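Local coordinates for metallopeptidase family protein (Thermus thermophilus, PDB 2EJQ) that probably acts as a small zincin-like, metal-binding metallopeptidase, although its substrate and biological role remain unknown, at residues A[73-76]-A[82-85]; A[11-16]-A[84-89]; A[35-38]-A[44-47]; A[47-52]-A[101-106]. The protein carries 1 engineered substitution. All coordinates share one frame; numbering follows the deposited sequence.

Contact 1. Residues A[73-76]-A[82-85]; sequences GSFL and GFDW
Phe-75 of helix 72-78 meets two aromatic rings, Phe-83 from the loop before helix 85-105 and Trp-85 from the first turn of that helix. Its CB lies against the benzo end of Trp-85, 3.7 Å from CZ3, and farther out its ring carbon CD2 comes up to the rim of the Phe-83 ring, 3.9 Å from CZ and close to the plane of that ring. The two phenylalanine side chains cross at about a right angle. Phe-83 and Trp-85 also hold each other: CD2 of Phe-83 stands 3.5 Å above the indole plane, over its centre, in a T-shaped stack. Phe-83 has CG anti to its backbone N (chi1 -171°), which swings the ring under the indole and beside Phe-75. One methyl of Leu-76 completes the contact at the indole edge, its CD2 4.0 Å from Trp-85 CH2. The side chains meet through apolar contacts alone, with the carbonyl O of Phe-75 over one face of the Phe-83 ring. Leu-76 and Ala-79 bind magnesium in a structure of this protein, but the site is empty in this chain. Phe-75 also leans on Phe-6, Val-89 and Thr-92, so the aromatic cluster fills the corner between helix 72-78 and the start of helix 85-105.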
loop_
_atom_site.group_PDB
_atom_site.type_symbol
_atom_site.label_atom_id
_atom_site.label_comp_id
_atom_site.label_asym_id
_atom_site.label_seq_id
_atom_site.Cartn_x
_atom_site.Cartn_y
_atom_site.Cartn_z
ATOM N N GLY A 73 -11.685 2.723 -2.373
ATOM C CA GLY A 73 -13.006 2.396 -1.859
ATOM C C GLY A 73 -13.035 2.184 -0.354
ATOM O O GLY A 73 -14.023 2.508 0.310
ATOM N N SER A 74 -11.960 1.621 0.197
ATOM C CA SER A 74 -11.895 1.396 1.634
ATOM C C SER A 74 -11.838 2.728 2.368
ATOM O O SER A 74 -12.432 2.867 3.431
ATOM C CB SER A 74 -10.676 0.554 1.999
ATOM O OG SER A 74 -10.819 -0.764 1.525
ATOM N N PHE A 75 -11.115 3.696 1.802
ATOM C CA PHE A 75 -11.005 5.029 2.394
ATOM C C PHE A 75 -12.385 5.701 2.446
ATOM O O PHE A 75 -12.743 6.337 3.440
ATOM C CB PHE A 75 -10.049 5.925 1.581
ATOM C CG PHE A 75 -8.574 5.676 1.848
ATOM C CD1 PHE A 75 -7.921 4.587 1.276
ATOM C CD2 PHE A 75 -7.839 6.546 2.662
ATOM C CE1 PHE A 75 -6.568 4.364 1.503
ATOM C CE2 PHE A 75 -6.473 6.329 2.898
ATOM C CZ PHE A 75 -5.839 5.240 2.319
ATOM N N LEU A 76 -13.143 5.575 1.358
ATOM C CA LEU A 76 -14.474 6.160 1.276
ATOM C C LEU A 76 -15.386 5.562 2.334
ATOM O O LEU A 76 -16.082 6.289 3.039
ATOM C CB LEU A 76 -15.080 5.935 -0.118
ATOM C CG LEU A 76 -14.558 6.875 -1.200
ATOM C CD1 LEU A 76 -15.142 6.507 -2.550
ATOM C CD2 LEU A 76 -14.927 8.296 -0.833
ATOM N N GLY A 82 -14.903 15.492 8.539
ATOM C CA GLY A 82 -13.555 15.856 8.951
ATOM C C GLY A 82 -12.449 14.870 8.609
ATOM O O GLY A 82 -11.339 14.995 9.115
ATOM N N PHE A 83 -12.741 13.900 7.743
ATOM C CA PHE A 83 -11.751 12.884 7.356
ATOM C C PHE A 83 -10.463 13.531 6.846
ATOM O O PHE A 83 -10.492 14.269 5.870
ATOM C CB PHE A 83 -12.331 11.974 6.266
ATOM C CG PHE A 83 -11.484 10.777 5.953
ATOM C CD1 PHE A 83 -11.319 9.757 6.889
ATOM C CD2 PHE A 83 -10.848 10.666 4.724
ATOM C CE1 PHE A 83 -10.531 8.638 6.605
ATOM C CE2 PHE A 83 -10.060 9.555 4.427
ATOM C CZ PHE A 83 -9.902 8.539 5.372
ATOM N N ASP A 84 -9.340 13.269 7.509
ATOM C CA ASP A 84 -8.071 13.859 7.080
ATOM C C ASP A 84 -7.445 12.979 6.004
ATOM O O ASP A 84 -6.711 12.036 6.314
ATOM C CB ASP A 84 -7.109 13.958 8.256
ATOM C CG ASP A 84 -5.961 14.897 7.979
ATOM O OD1 ASP A 84 -5.577 15.048 6.790
ATOM O OD2 ASP A 84 -5.445 15.482 8.955
ATOM N N TRP A 85 -7.734 13.288 4.743
ATOM C CA TRP A 85 -7.220 12.500 3.628
ATOM C C TRP A 85 -5.707 12.372 3.625
ATOM O O TRP A 85 -5.169 11.273 3.468
ATOM C CB TRP A 85 -7.675 13.097 2.292
ATOM C CG TRP A 85 -9.131 12.847 1.975
ATOM C CD1 TRP A 85 -10.183 13.703 2.180
ATOM C CD2 TRP A 85 -9.691 11.648 1.422
ATOM N NE1 TRP A 85 -11.363 13.105 1.788
ATOM C CE2 TRP A 85 -11.090 11.846 1.320
ATOM C CE3 TRP A 85 -9.147 10.422 1.005
ATOM C CZ2 TRP A 85 -11.953 10.862 0.817
ATOM C CZ3 TRP A 85 -10.007 9.439 0.505
ATOM C CH2 TRP A 85 -11.396 9.669 0.417
#

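Contact 2. Residues A[11-16]-A[84-89]; sequences ERLWEE and DWEAEV
Glu-86 and Val-89, one turn apart on helix 85-105, face Arg-12 and Leu-13 of the N-terminal helix. The short axes run at 53° to each other and stay 10.7 Å apart at their closest, an approach bridged by a few side chains. The second segment starts with Asp-84 as N-cap: its OD1 accepts from Ala-87 N at 3.0 Å, a nearly straight bond that reaches the oxygen steeply from above the carboxylate plane and ties down an amide of the first helical turn. Trp-85 turns its ring away from Leu-13 and lies against Leu-9, earlier on the same N-terminal helix. Glu-86 follows, with CG anti to its backbone N (chi1 177°) and the chain extended, so that the carboxylate stretches out to the guanidinium of Arg-12. NH2 of Arg-12 is 2.5 Å from OE1 of Glu-86, an unusually short separation whose exact length is doubtful; this salt bridge joins planes 79° apart, and its hydrogen bond is weak because the N-H points well off the oxygen. Beneath it, CG of Glu-86 rests 4.0 Å from CD2 of Leu-13. Val-89 closes the interface on the buried side, its CG1 pressed 3.5 Å from Leu-13 CD1, tighter than usual carbon contact. A charged pair at the surface therefore roofs an aliphatic one. Helix 85-105 carries an HExxH sequence farther along, consistent with the active-site helix of zincins, and the helix 3-16 packs obliquely across its N-terminal part.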
loop_
_atom_site.group_PDB
_atom_site.type_symbol
_atom_site.label_atom_id
_atom_site.label_comp_id
_atom_site.label_asym_id
_atom_site.label_seq_id
_atom_site.Cartn_x
_atom_site.Cartn_y
_atom_site.Cartn_z
ATOM N N GLU A 11 0.547 10.172 -4.949
ATOM C CA GLU A 11 1.804 10.395 -5.644
ATOM C C GLU A 11 2.592 11.561 -5.044
ATOM O O GLU A 11 3.828 11.517 -4.960
ATOM C CB GLU A 11 1.537 10.684 -7.117
ATOM C CG GLU A 11 0.727 9.609 -7.826
ATOM C CD GLU A 11 0.482 9.921 -9.296
ATOM O OE1 GLU A 11 0.103 11.069 -9.607
ATOM O OE2 GLU A 11 0.655 9.016 -10.143
ATOM N N ARG A 12 1.868 12.607 -4.642
ATOM C CA ARG A 12 2.492 13.796 -4.084
ATOM C C ARG A 12 3.141 13.439 -2.739
ATOM O O ARG A 12 4.267 13.859 -2.461
ATOM C CB ARG A 12 1.434 14.913 -3.951
ATOM C CG ARG A 12 1.852 16.136 -3.147
ATOM C CD ARG A 12 0.708 16.905 -2.620
ATOM N NE ARG A 12 0.788 17.058 -1.174
ATOM C CZ ARG A 12 -0.253 17.262 -0.384
ATOM N NH1 ARG A 12 -1.441 17.350 -0.903
ATOM N NH2 ARG A 12 -0.097 17.356 0.926
ATOM N N LEU A 13 2.443 12.655 -1.919
ATOM C CA LEU A 13 2.984 12.226 -0.630
ATOM C C LEU A 13 4.092 11.186 -0.851
ATOM O O LEU A 13 5.123 11.208 -0.169
ATOM C CB LEU A 13 1.869 11.632 0.246
ATOM C CG LEU A 13 0.756 12.569 0.735
ATOM C CD1 LEU A 13 -0.293 11.776 1.504
ATOM C CD2 LEU A 13 1.343 13.652 1.618
ATOM N N TRP A 14 3.893 10.294 -1.815
ATOM C CA TRP A 14 4.884 9.263 -2.090
ATOM C C TRP A 14 6.229 9.864 -2.474
ATOM O O TRP A 14 7.278 9.340 -2.081
ATOM C CB TRP A 14 4.395 8.318 -3.195
ATOM C CG TRP A 14 5.328 7.164 -3.467
ATOM C CD1 TRP A 14 5.888 6.837 -4.667
ATOM C CD2 TRP A 14 5.786 6.172 -2.530
ATOM N NE1 TRP A 14 6.664 5.706 -4.542
ATOM C CE2 TRP A 14 6.620 5.278 -3.241
ATOM C CE3 TRP A 14 5.570 5.950 -1.162
ATOM C CZ2 TRP A 14 7.241 4.181 -2.634
ATOM C CZ3 TRP A 14 6.188 4.856 -0.555
ATOM C CH2 TRP A 14 7.015 3.985 -1.296
ATOM N N GLU A 15 6.202 10.960 -3.234
ATOM C CA GLU A 15 7.435 11.622 -3.637
ATOM C C GLU A 15 8.185 12.259 -2.464
ATOM O O GLU A 15 9.387 12.475 -2.561
ATOM C CB GLU A 15 7.163 12.691 -4.698
ATOM C CG GLU A 15 7.052 12.170 -6.133
ATOM C CD GLU A 15 8.324 11.493 -6.629
ATOM O OE1 GLU A 15 9.431 11.997 -6.330
ATOM O OE2 GLU A 15 8.210 10.463 -7.334
ATOM N N GLU A 16 7.494 12.563 -1.367
ATOM C CA GLU A 16 8.154 13.161 -0.199
ATOM C C GLU A 16 9.006 12.114 0.492
ATOM O O GLU A 16 9.951 12.437 1.204
ATOM C CB GLU A 16 7.135 13.682 0.820
ATOM C CG GLU A 16 6.695 15.115 0.627
ATOM C CD GLU A 16 5.808 15.611 1.763
ATOM O OE1 GLU A 16 6.231 15.522 2.937
ATOM O OE2 GLU A 16 4.692 16.092 1.477
ATOM N N ASP A 84 -9.340 13.269 7.509
ATOM C CA ASP A 84 -8.071 13.859 7.080
ATOM C C ASP A 84 -7.445 12.979 6.004
ATOM O O ASP A 84 -6.711 12.036 6.314
ATOM C CB ASP A 84 -7.109 13.958 8.256
ATOM C CG ASP A 84 -5.961 14.897 7.979
ATOM O OD1 ASP A 84 -5.577 15.048 6.790
ATOM O OD2 ASP A 84 -5.445 15.482 8.955
ATOM N N TRP A 85 -7.734 13.288 4.743
ATOM C CA TRP A 85 -7.220 12.500 3.628
ATOM C C TRP A 85 -5.707 12.372 3.625
ATOM O O TRP A 85 -5.169 11.273 3.468
ATOM C CB TRP A 85 -7.675 13.097 2.292
ATOM C CG TRP A 85 -9.131 12.847 1.975
ATOM C CD1 TRP A 85 -10.183 13.703 2.180
ATOM C CD2 TRP A 85 -9.691 11.648 1.422
ATOM N NE1 TRP A 85 -11.363 13.105 1.788
ATOM C CE2 TRP A 85 -11.090 11.846 1.320
ATOM C CE3 TRP A 85 -9.147 10.422 1.005
ATOM C CZ2 TRP A 85 -11.953 10.862 0.817
ATOM C CZ3 TRP A 85 -10.007 9.439 0.505
ATOM C CH2 TRP A 85 -11.396 9.669 0.417
ATOM N N GLU A 86 -5.029 13.502 3.792
ATOM C CA GLU A 86 -3.580 13.529 3.791
ATOM C C GLU A 86 -2.992 12.711 4.935
ATOM O O GLU A 86 -2.054 11.934 4.738
ATOM C CB GLU A 86 -3.080 14.965 3.878
ATOM C CG GLU A 86 -1.561 15.062 3.961
ATOM C CD GLU A 86 -1.081 16.463 4.273
ATOM O OE1 GLU A 86 -0.891 17.252 3.325
ATOM O OE2 GLU A 86 -0.907 16.773 5.473
ATOM N N ALA A 87 -3.550 12.877 6.127
ATOM C CA ALA A 87 -3.056 12.153 7.286
ATOM C C ALA A 87 -3.265 10.653 7.125
ATOM O O ALA A 87 -2.387 9.867 7.472
ATOM C CB ALA A 87 -3.746 12.641 8.539
ATOM N N GLU A 88 -4.421 10.259 6.594
ATOM C CA GLU A 88 -4.734 8.845 6.402
ATOM C C GLU A 88 -3.880 8.161 5.313
ATOM O O GLU A 88 -3.441 7.032 5.492
ATOM C CB GLU A 88 -6.222 8.685 6.085
ATOM C CG GLU A 88 -7.163 9.176 7.188
ATOM C CD GLU A 88 -7.322 8.176 8.326
ATOM O OE1 GLU A 88 -6.984 6.991 8.132
ATOM O OE2 GLU A 88 -7.805 8.569 9.410
ATOM N N VAL A 89 -3.648 8.838 4.194
ATOM C CA VAL A 89 -2.829 8.279 3.125
ATOM C C VAL A 89 -1.368 8.164 3.605
ATOM O O VAL A 89 -0.699 7.143 3.405
ATOM C CB VAL A 89 -2.867 9.179 1.866
ATOM C CG1 VAL A 89 -1.830 8.718 0.869
ATOM C CG2 VAL A 89 -4.248 9.130 1.230
#

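Contact 3. Residues A[35-38]-A[44-47]; sequences KPEP and WRLG
OE2 of Glu-37 is gripped by two nitrogens of Arg-45, NH2 at 2.8 Å and NE at 3.1 Å. The arginine presents its NE/NH2 side: NH2 meets OE2 nearly along its C-O bond, NE from farther above the carboxylate plane, both on the same face, while the oxygen stays in the guanidinium plane; the two flat groups are turned 54° apart. A bend at chi3 (-73°) turns the guanidinium across the end of Glu-37. The backbones are joined by Arg-45 N, which donates to Lys-35 O at 2.8 Å, and Pro-36 forms a single beta bridge with Trp-44. Beside that bridge the proline ring lies against the benzo part of the indole, CD of Pro-36 3.7 Å from CZ3 of Trp-44. Lys-35 runs alongside Arg-45, bringing NZ to 3.6 Å from NH1; Glu-48 offsets these like charges, salt-bridged to Lys-35 NZ and in a long, weak ion pair with Arg-45 NH1. A leucine in place of Arg-45 is likely to leave the Glu-37 carboxylate without its mate and free to turn. The contact pinches the long loop joining strands 27-31 and 47-50; Ser-74 of helix 72-78 binds it through Lys-35 N and Arg-45 O, while Trp-44 packs on Glu-77 and Val-78.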
loop_
_atom_site.group_PDB
_atom_site.type_symbol
_atom_site.label_atom_id
_atom_site.label_comp_id
_atom_site.label_asym_id
_atom_site.label_seq_id
_atom_site.Cartn_x
_atom_site.Cartn_y
_atom_site.Cartn_z
ATOM N N LYS A 35 -11.759 -2.908 0.036
ATOM C CA LYS A 35 -11.373 -4.252 0.398
ATOM C C LYS A 35 -11.660 -4.508 1.860
ATOM O O LYS A 35 -10.972 -3.992 2.746
ATOM C CB LYS A 35 -9.892 -4.506 0.108
ATOM C CG LYS A 35 -9.447 -5.924 0.449
ATOM C CD LYS A 35 -8.084 -6.263 -0.148
ATOM C CE LYS A 35 -7.697 -7.715 0.165
ATOM N NZ LYS A 35 -6.404 -8.129 -0.465
ATOM N N PRO A 36 -12.708 -5.296 2.135
ATOM C CA PRO A 36 -13.044 -5.598 3.534
ATOM C C PRO A 36 -11.931 -6.442 4.139
ATOM O O PRO A 36 -11.180 -7.083 3.409
ATOM C CB PRO A 36 -14.350 -6.398 3.462
ATOM C CG PRO A 36 -14.683 -6.536 2.014
ATOM C CD PRO A 36 -13.633 -5.906 1.163
ATOM N N GLU A 37 -11.790 -6.424 5.458
ATOM C CA GLU A 37 -10.779 -7.273 6.083
ATOM C C GLU A 37 -11.550 -8.579 6.217
ATOM O O GLU A 37 -12.545 -8.629 6.936
ATOM C CB GLU A 37 -10.421 -6.778 7.475
ATOM C CG GLU A 37 -9.114 -7.339 8.016
ATOM C CD GLU A 37 -7.927 -6.467 7.659
ATOM O OE1 GLU A 37 -7.984 -5.253 7.950
ATOM O OE2 GLU A 37 -6.941 -6.984 7.097
ATOM N N PRO A 38 -11.122 -9.652 5.512
ATOM C CA PRO A 38 -11.833 -10.939 5.590
ATOM C C PRO A 38 -12.253 -11.495 6.960
ATOM O O PRO A 38 -11.489 -11.446 7.924
ATOM C CB PRO A 38 -10.898 -11.873 4.831
ATOM C CG PRO A 38 -10.516 -10.967 3.686
ATOM C CD PRO A 38 -10.043 -9.773 4.515
ATOM N N TRP A 44 -12.303 -2.098 7.179
ATOM C CA TRP A 44 -11.804 -2.049 5.816
ATOM C C TRP A 44 -10.299 -1.904 5.778
ATOM O O TRP A 44 -9.714 -1.210 6.605
ATOM C CB TRP A 44 -12.432 -0.878 5.069
ATOM C CG TRP A 44 -13.909 -0.952 5.041
ATOM C CD1 TRP A 44 -14.778 -0.453 5.967
ATOM C CD2 TRP A 44 -14.705 -1.610 4.053
ATOM N NE1 TRP A 44 -16.069 -0.759 5.614
ATOM C CE2 TRP A 44 -16.054 -1.468 4.443
ATOM C CE3 TRP A 44 -14.408 -2.305 2.875
ATOM C CZ2 TRP A 44 -17.106 -1.999 3.698
ATOM C CZ3 TRP A 44 -15.455 -2.833 2.132
ATOM C CH2 TRP A 44 -16.791 -2.674 2.548
ATOM N N ARG A 45 -9.677 -2.573 4.813
ATOM C CA ARG A 45 -8.236 -2.498 4.637
ATOM C C ARG A 45 -7.929 -1.310 3.721
ATOM O O ARG A 45 -8.312 -1.320 2.554
ATOM C CB ARG A 45 -7.723 -3.787 3.993
ATOM C CG ARG A 45 -6.213 -3.827 3.845
ATOM C CD ARG A 45 -5.733 -5.178 3.332
ATOM N NE ARG A 45 -5.825 -6.232 4.341
ATOM C CZ ARG A 45 -5.532 -7.506 4.105
ATOM N NH1 ARG A 45 -5.134 -7.881 2.895
ATOM N NH2 ARG A 45 -5.633 -8.404 5.074
ATOM N N LEU A 46 -7.255 -0.288 4.249
ATOM C CA LEU A 46 -6.901 0.888 3.443
ATOM C C LEU A 46 -5.762 0.610 2.445
ATOM O O LEU A 46 -5.681 1.234 1.387
ATOM C CB LEU A 46 -6.506 2.060 4.354
ATOM C CG LEU A 46 -7.542 2.496 5.395
ATOM C CD1 LEU A 46 -7.050 3.742 6.144
ATOM C CD2 LEU A 46 -8.876 2.768 4.708
ATOM N N GLY A 47 -4.883 -0.321 2.796
ATOM C CA GLY A 47 -3.776 -0.668 1.922
ATOM C C GLY A 47 -3.073 -1.946 2.355
ATOM O O GLY A 47 -3.437 -2.561 3.356
#

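Contact 4. Residues A[47-52]-A[101-106]; sequences GEYLDP and LESLAG
Asp-51 and Ser-103 mark the closest backbone approach, their CA atoms 7.8 Å apart, where the chain leaving strand 47-50 passes the last turns of helix 85-105. The helix is coming to its end here: Ala-105 N still bonds to Leu-101 O at 3.1 Å, whereas the bond from Gly-106 N to Glu-102 O is weak. With the backbones so far apart, side chains make the whole contact. Ser-103 sets its hydroxyl anti to the backbone N (chi1 -180°), pointing it out at Asp-51, just past the strand, and OG donates to OD2 of Asp-51 over 2.7 Å. The hydroxyl comes in from above the carboxylate plane, 45° out of it. The other oxygen of Asp-51, OD1, accepts from Gly-53 N in an Asx turn, so the carboxylate is held from two directions and its rotation is restrained. Tyr-49 supplies the apolar part: its ring carbon CE2 lies 3.8 Å from CB of Ser-103, while its OH bonds to His-100 and to Arg-66. Arg-66 also reaches Ser-103 OG, which links the polar ends of all three side chains. An alanine in place of Ser-103 would probably leave OD2 of Asp-51 without its hydroxyl donor and the carboxylate less firmly tied to the helix. Strand 47-50 is an outermost strand of the sheet, antiparallel to 67-71, and Tyr-49 spans from it to Glu-96 and His-99 of an HExxH sequence on helix 85-105, probably the zincin metal-binding motif.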
loop_
_atom_site.group_PDB
_atom_site.type_symbol
_atom_site.label_atom_id
_atom_site.label_comp_id
_atom_site.label_asym_id
_atom_site.label_seq_id
_atom_site.Cartn_x
_atom_site.Cartn_y
_atom_site.Cartn_z
ATOM N N GLY A 47 -4.883 -0.321 2.796
ATOM C CA GLY A 47 -3.776 -0.668 1.922
ATOM C C GLY A 47 -3.073 -1.946 2.355
ATOM O O GLY A 47 -3.437 -2.561 3.356
ATOM N N GLU A 48 -2.075 -2.366 1.589
ATOM C CA GLU A 48 -1.324 -3.558 1.940
ATOM C C GLU A 48 -0.057 -3.680 1.117
ATOM O O GLU A 48 0.109 -3.027 0.083
ATOM C CB GLU A 48 -2.181 -4.827 1.779
ATOM C CG GLU A 48 -2.489 -5.218 0.348
ATOM C CD GLU A 48 -3.341 -6.485 0.245
ATOM O OE1 GLU A 48 -2.850 -7.589 0.558
ATOM O OE2 GLU A 48 -4.515 -6.377 -0.151
ATOM N N TYR A 49 0.845 -4.522 1.597
ATOM C CA TYR A 49 2.102 -4.755 0.922
ATOM C C TYR A 49 1.948 -6.022 0.098
ATOM O O TYR A 49 1.480 -7.045 0.597
ATOM C CB TYR A 49 3.212 -4.931 1.947
ATOM C CG TYR A 49 4.578 -5.166 1.336
ATOM C CD1 TYR A 49 5.188 -4.187 0.548
ATOM C CD2 TYR A 49 5.270 -6.356 1.563
ATOM C CE1 TYR A 49 6.450 -4.384 0.006
ATOM C CE2 TYR A 49 6.536 -6.561 1.024
ATOM C CZ TYR A 49 7.120 -5.570 0.249
ATOM O OH TYR A 49 8.379 -5.763 -0.264
ATOM N N LEU A 50 2.324 -5.953 -1.173
ATOM C CA LEU A 50 2.227 -7.114 -2.050
ATOM C C LEU A 50 3.612 -7.786 -2.088
ATOM O O LEU A 50 4.553 -7.298 -2.721
ATOM C CB LEU A 50 1.771 -6.657 -3.436
ATOM C CG LEU A 50 0.520 -5.762 -3.461
ATOM C CD1 LEU A 50 0.198 -5.428 -4.907
ATOM C CD2 LEU A 50 -0.687 -6.455 -2.795
ATOM N N ASP A 51 3.726 -8.905 -1.384
ATOM C CA ASP A 51 4.994 -9.617 -1.275
ATOM C C ASP A 51 5.092 -10.848 -2.181
ATOM O O ASP A 51 4.293 -11.783 -2.062
ATOM C CB ASP A 51 5.204 -10.039 0.182
ATOM C CG ASP A 51 6.618 -10.515 0.464
ATOM O OD1 ASP A 51 7.283 -11.031 -0.461
ATOM O OD2 ASP A 51 7.059 -10.382 1.627
ATOM N N PRO A 52 6.083 -10.863 -3.094
ATOM C CA PRO A 52 6.284 -11.988 -4.014
ATOM C C PRO A 52 6.284 -13.308 -3.234
ATOM O O PRO A 52 5.713 -14.306 -3.670
ATOM C CB PRO A 52 7.646 -11.685 -4.639
ATOM C CG PRO A 52 7.678 -10.194 -4.666
ATOM C CD PRO A 52 7.104 -9.820 -3.310
ATOM N N LEU A 101 10.409 -2.893 4.149
ATOM C CA LEU A 101 11.733 -2.922 4.739
ATOM C C LEU A 101 11.922 -4.195 5.549
ATOM O O LEU A 101 12.973 -4.816 5.487
ATOM C CB LEU A 101 11.969 -1.684 5.622
ATOM C CG LEU A 101 11.986 -0.316 4.920
ATOM C CD1 LEU A 101 12.151 0.791 5.941
ATOM C CD2 LEU A 101 13.114 -0.268 3.934
ATOM N N GLU A 102 10.900 -4.594 6.297
ATOM C CA GLU A 102 10.997 -5.800 7.108
ATOM C C GLU A 102 11.057 -7.052 6.244
ATOM O O GLU A 102 11.687 -8.032 6.618
ATOM C CB GLU A 102 9.821 -5.885 8.074
ATOM C CG GLU A 102 9.740 -4.709 9.018
ATOM C CD GLU A 102 8.555 -4.797 9.960
ATOM O OE1 GLU A 102 7.500 -5.318 9.541
ATOM O OE2 GLU A 102 8.674 -4.332 11.111
ATOM N N SER A 103 10.411 -7.008 5.085
ATOM C CA SER A 103 10.416 -8.140 4.164
ATOM C C SER A 103 11.788 -8.298 3.493
ATOM O O SER A 103 12.219 -9.412 3.212
ATOM C CB SER A 103 9.338 -7.952 3.096
ATOM O OG SER A 103 9.319 -9.046 2.191
ATOM N N LEU A 104 12.470 -7.185 3.228
ATOM C CA LEU A 104 13.787 -7.239 2.603
ATOM C C LEU A 104 14.824 -7.742 3.590
ATOM O O LEU A 104 15.653 -8.584 3.254
ATOM C CB LEU A 104 14.216 -5.860 2.102
ATOM C CG LEU A 104 13.592 -5.349 0.809
ATOM C CD1 LEU A 104 14.278 -4.053 0.415
ATOM C CD2 LEU A 104 13.765 -6.376 -0.295
ATOM N N ALA A 105 14.780 -7.210 4.806
ATOM C CA ALA A 105 15.714 -7.611 5.852
ATOM C C ALA A 105 15.577 -9.106 6.120
ATOM O O ALA A 105 16.529 -9.760 6.547
ATOM C CB ALA A 105 15.441 -6.826 7.123
ATOM N N GLY A 106 14.389 -9.642 5.852
ATOM C CA GLY A 106 14.137 -11.053 6.077
ATOM C C GLY A 106 14.545 -12.018 4.970
ATOM O O GLY A 106 14.208 -13.198 5.037
#

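From the N terminus, helix 3-16 opens the longest loop, which contact 2 closes when the chain reaches 84-89. Contact 3 is nested inside it, closing a short excursion between strands 27-31 and 47-50. Gly-47 ends that contact and begins contact 4, whose loop runs on to 101-106; contacts 2 and 4 therefore cross. Contact 1 lies within the loop of contact 4 and shares Asp-84 and Trp-85 with contact 2. Helix 85-105 is the common spine: contacts 1 and 2 fasten its start to helices 72-78 and 3-16, and contact 4 fastens its end to the outer strand. Contact 3 touches contact 1 at helix 72-78 and contact 4 at the start of strand 47-50, linking loop, helix and sheet.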